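Local coordinates for protein UDP-N-Acetylglucosamine 2-Epimerase (Thermus thermophilus, PDB 1V4V) that probably interconverts UDP-N-acetylglucosamine and UDP-N-acetylmannosamine by epimerising the sugar at C2, as an enzyme of the GT-B fold, at residues Glu307-Lys315 with Glu337-Tyr348. Sequence-based numbering, arbitrary orientation.
Sequences EGLKAGILK and ELSRMRKAKNPY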
loop_
_atom_site.group_PDB
_atom_site.type_symbol
_atom_site.label_atom_id
_atom_site.label_comp_id
_atom_site.label_asym_id
_atom_site.label_seq_id
_atom_site.Cartn_x
_atom_site.Cartn_y
_atom_site.Cartn_z
ATOM N N GLU A 307 -4.015 18.852 -23.109
ATOM C CA GLU A 307 -2.617 19.238 -22.922
ATOM C C GLU A 307 -1.907 19.503 -24.246
ATOM O O GLU A 307 -1.336 20.571 -24.446
ATOM C CB GLU A 307 -1.843 18.156 -22.160
ATOM C CG GLU A 307 -2.585 17.534 -20.998
ATOM C CD GLU A 307 -3.583 16.493 -21.454
ATOM O OE1 GLU A 307 -3.163 15.531 -22.133
ATOM O OE2 GLU A 307 -4.784 16.634 -21.137
ATOM N N GLY A 308 -1.949 18.521 -25.141
ATOM C CA GLY A 308 -1.294 18.651 -26.434
ATOM C C GLY A 308 -1.727 19.859 -27.242
ATOM O O GLY A 308 -0.893 20.625 -27.723
ATOM N N LEU A 309 -3.034 20.025 -27.408
ATOM C CA LEU A 309 -3.568 21.155 -28.158
ATOM C C LEU A 309 -3.124 22.455 -27.495
ATOM O O LEU A 309 -2.666 23.386 -28.161
ATOM C CB LEU A 309 -5.098 21.084 -28.194
ATOM C CG LEU A 309 -5.815 22.073 -29.118
ATOM C CD1 LEU A 309 -5.374 21.845 -30.558
ATOM C CD2 LEU A 309 -7.319 21.892 -28.993
ATOM N N LYS A 310 -3.255 22.509 -26.175
ATOM C CA LYS A 310 -2.870 23.692 -25.412
ATOM C C LYS A 310 -1.383 24.008 -25.573
ATOM O O LYS A 310 -0.998 25.171 -25.710
ATOM C CB LYS A 310 -3.196 23.483 -23.930
ATOM C CG LYS A 310 -2.744 24.614 -23.020
ATOM C CD LYS A 310 -2.986 24.266 -21.555
ATOM C CE LYS A 310 -2.404 25.324 -20.627
ATOM N NZ LYS A 310 -2.591 24.968 -19.189
ATOM N N ALA A 311 -0.551 22.970 -25.566
ATOM C CA ALA A 311 0.891 23.152 -25.703
ATOM C C ALA A 311 1.311 23.546 -27.120
ATOM O O ALA A 311 2.422 24.029 -27.327
ATOM C CB ALA A 311 1.619 21.876 -25.280
ATOM N N GLY A 312 0.430 23.327 -28.090
ATOM C CA GLY A 312 0.746 23.679 -29.466
ATOM C C GLY A 312 1.629 22.661 -30.168
ATOM O O GLY A 312 2.391 23.005 -31.072
ATOM N N ILE A 313 1.522 21.401 -29.759
ATOM C CA ILE A 313 2.323 20.336 -30.347
ATOM C C ILE A 313 1.553 19.600 -31.441
ATOM O O ILE A 313 2.115 18.785 -32.176
ATOM C CB ILE A 313 2.762 19.319 -29.268
ATOM C CG1 ILE A 313 1.537 18.772 -28.532
ATOM C CG2 ILE A 313 3.708 19.986 -28.275
ATOM C CD1 ILE A 313 1.867 17.729 -27.473
ATOM N N LEU A 314 0.262 19.891 -31.548
ATOM C CA LEU A 314 -0.569 19.247 -32.559
ATOM C C LEU A 314 -1.594 20.226 -33.103
ATOM O O LEU A 314 -1.895 21.243 -32.479
ATOM C CB LEU A 314 -1.291 18.031 -31.958
ATOM C CG LEU A 314 -2.355 18.288 -30.883
ATOM C CD1 LEU A 314 -3.660 18.730 -31.536
ATOM C CD2 LEU A 314 -2.591 17.012 -30.087
ATOM N N LYS A 315 -2.131 19.902 -34.272
ATOM C CA LYS A 315 -3.143 20.729 -34.908
ATOM C C LYS A 315 -4.286 19.806 -35.303
ATOM O O LYS A 315 -4.053 18.703 -35.797
ATOM C CB LYS A 315 -2.559 21.411 -36.151
ATOM C CG LYS A 315 -3.452 22.477 -36.765
ATOM C CD LYS A 315 -2.751 23.188 -37.917
ATOM C CE LYS A 315 -3.465 24.482 -38.286
ATOM N NZ LYS A 315 -4.890 24.256 -38.648
ATOM N N GLU A 337 4.949 27.644 -39.041
ATOM C CA GLU A 337 4.033 26.952 -38.143
ATOM C C GLU A 337 4.595 25.591 -37.775
ATOM O O GLU A 337 4.500 25.170 -36.626
ATOM C CB GLU A 337 2.652 26.795 -38.779
ATOM C CG GLU A 337 1.617 26.202 -37.830
ATOM C CD GLU A 337 0.207 26.277 -38.379
ATOM O OE1 GLU A 337 -0.729 25.794 -37.704
ATOM O OE2 GLU A 337 0.034 26.823 -39.488
ATOM N N LEU A 338 5.183 24.899 -38.747
ATOM C CA LEU A 338 5.774 23.593 -38.479
ATOM C C LEU A 338 6.901 23.760 -37.459
ATOM O O LEU A 338 7.031 22.966 -36.525
ATOM C CB LEU A 338 6.334 22.983 -39.767
ATOM C CG LEU A 338 5.299 22.438 -40.757
ATOM C CD1 LEU A 338 5.988 22.081 -42.058
ATOM C CD2 LEU A 338 4.598 21.205 -40.162
ATOM N N SER A 339 7.702 24.807 -37.641
ATOM C CA SER A 339 8.820 25.097 -36.744
ATOM C C SER A 339 8.351 25.373 -35.315
ATOM O O SER A 339 8.963 24.899 -34.355
ATOM C CB SER A 339 9.608 26.311 -37.253
ATOM O OG SER A 339 10.660 26.635 -36.358
ATOM N N ARG A 340 7.279 26.149 -35.178
ATOM C CA ARG A 340 6.736 26.475 -33.859
ATOM C C ARG A 340 6.289 25.214 -33.132
ATOM O O ARG A 340 6.404 25.108 -31.910
ATOM C CB ARG A 340 5.536 27.415 -33.974
ATOM C CG ARG A 340 5.843 28.841 -34.388
ATOM C CD ARG A 340 4.689 29.738 -33.962
ATOM N NE ARG A 340 3.401 29.157 -34.334
ATOM C CZ ARG A 340 2.251 29.416 -33.718
ATOM N NH1 ARG A 340 2.216 30.253 -32.688
ATOM N NH2 ARG A 340 1.134 28.830 -34.131
HETATM N N MSE A 341 5.760 24.260 -33.887
HETATM C CA MSE A 341 5.303 23.021 -33.295
HETATM C C MSE A 341 6.502 22.189 -32.838
HETATM O O MSE A 341 6.464 21.590 -31.767
HETATM C CB MSE A 341 4.419 22.276 -34.303
HETATM C CG MSE A 341 3.277 23.169 -34.808
HETATM SE SE MSE A 341 2.049 22.334 -36.045
HETATM C CE MSE A 341 1.711 20.813 -34.889
ATOM N N ARG A 342 7.578 22.181 -33.625
ATOM C CA ARG A 342 8.773 21.429 -33.250
ATOM C C ARG A 342 9.459 22.039 -32.031
ATOM O O ARG A 342 10.112 21.333 -31.266
ATOM C CB ARG A 342 9.788 21.376 -34.406
ATOM C CG ARG A 342 9.249 20.715 -35.659
ATOM C CD ARG A 342 10.359 20.133 -36.535
ATOM N NE ARG A 342 9.800 19.671 -37.805
ATOM C CZ ARG A 342 9.572 20.460 -38.851
ATOM N NH1 ARG A 342 9.873 21.754 -38.792
ATOM N NH2 ARG A 342 9.001 19.966 -39.942
ATOM N N LYS A 343 9.310 23.346 -31.855
ATOM C CA LYS A 343 9.943 24.046 -30.735
ATOM C C LYS A 343 9.066 24.142 -29.487
ATOM O O LYS A 343 9.521 24.607 -28.440
ATOM C CB LYS A 343 10.336 25.465 -31.154
ATOM C CG LYS A 343 11.389 25.554 -32.241
ATOM C CD LYS A 343 11.692 27.018 -32.519
ATOM C CE LYS A 343 12.758 27.200 -33.570
ATOM N NZ LYS A 343 13.126 28.648 -33.670
ATOM N N ALA A 344 7.811 23.720 -29.597
ATOM C CA ALA A 344 6.898 23.787 -28.461
ATOM C C ALA A 344 7.372 22.908 -27.308
ATOM O O ALA A 344 7.915 21.825 -27.518
ATOM C CB ALA A 344 5.503 23.374 -28.890
ATOM N N LYS A 345 7.175 23.386 -26.086
ATOM C CA LYS A 345 7.580 22.632 -24.906
ATOM C C LYS A 345 6.693 21.396 -24.784
ATOM O O LYS A 345 5.469 21.503 -24.827
ATOM C CB LYS A 345 7.431 23.499 -23.650
ATOM C CG LYS A 345 7.744 22.769 -22.353
ATOM C CD LYS A 345 7.386 23.607 -21.139
ATOM C CE LYS A 345 7.534 22.798 -19.854
ATOM N NZ LYS A 345 8.916 22.281 -19.679
ATOM N N ASN A 346 7.308 20.226 -24.646
ATOM C CA ASN A 346 6.547 18.987 -24.508
ATOM C C ASN A 346 5.886 19.007 -23.130
ATOM O O ASN A 346 6.576 19.043 -22.114
ATOM C CB ASN A 346 7.478 17.777 -24.615
ATOM C CG ASN A 346 6.725 16.466 -24.575
ATOM O OD1 ASN A 346 5.873 16.256 -23.715
ATOM N ND2 ASN A 346 7.040 15.571 -25.506
ATOM N N PRO A 347 4.546 18.976 -23.080
ATOM C CA PRO A 347 3.813 19.001 -21.810
ATOM C C PRO A 347 3.858 17.693 -21.022
ATOM O O PRO A 347 3.301 17.613 -19.930
ATOM C CB PRO A 347 2.402 19.348 -22.251
ATOM C CG PRO A 347 2.287 18.562 -23.523
ATOM C CD PRO A 347 3.610 18.857 -24.215
ATOM N N TYR A 348 4.521 16.678 -21.570
ATOM C CA TYR A 348 4.607 15.376 -20.907
ATOM C C TYR A 348 5.949 15.117 -20.234
ATOM O O TYR A 348 6.028 14.360 -19.269
ATOM C CB TYR A 348 4.340 14.256 -21.913
ATOM C CG TYR A 348 3.113 14.482 -22.766
ATOM C CD1 TYR A 348 1.834 14.441 -22.212
ATOM C CD2 TYR A 348 3.236 14.753 -24.127
ATOM C CE1 TYR A 348 0.699 14.670 -23.003
ATOM C CE2 TYR A 348 2.114 14.981 -24.920
ATOM C CZ TYR A 348 0.852 14.939 -24.352
ATOM O OH TYR A 348 -0.252 15.176 -25.141
#
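A Schellman motif at Gly312 ends helix 306-311, and Ile313 just after it meets the chain that leaves helix 335-343. Segment 307-315 and helix 335-343 belong to the second Rossmann-like domain of this GT-B enzyme, where 314-316 is an outermost strand of the parallel sheet. Beyond the helix the chain runs back toward the first domain, and the Tyr348 backbone bonds to Gln176. No hydrogen bond crosses between the segments; the contact is mainly apolar. Ile313 carries most of it. Its CG1 lies between the backbone N and the carbonyl carbon (chi1 56°), which carries CD1 toward Pro347 and leaves CG2 for Ala344. CD1 lies 3.9 Å from Pro347 CD and meets Tyr348 CE2 at 3.8 Å, obliquely to the ring. CG2 rests 3.9 Å from Ala344 CB. Without CD1 and CG2, as with an alanine at Ile313, Pro347, Tyr348 and Ala344 would probably lose their shared apolar partner and a gap would open beside helix 283-291, where Ile313 also touches Gln286 and Ala290. Ala311 CB packs on the Pro347 ring, 3.8 Å from CD. The same proline has CG over the centre of the Tyr348 ring. Tyr348 N donates to Asn346 OD1, an Asx turn that ties the two residues flanking Pro347. Glu307 OE1 comes to the edge of the Tyr348 ring, near its plane, on the CE1 side. At the other end, selenomethionine Met341 is bent at chi3 (52°), and CE lies against the backbone between Ile313 O (3.4 Å) and Leu314 CA. Lys315 and Glu337 cross at about a right angle without a salt bridge: Glu337 OE1 lies beside Lys315 CE at 3.1 Å, while Lys315 NZ stays 4.5 Å from that oxygen.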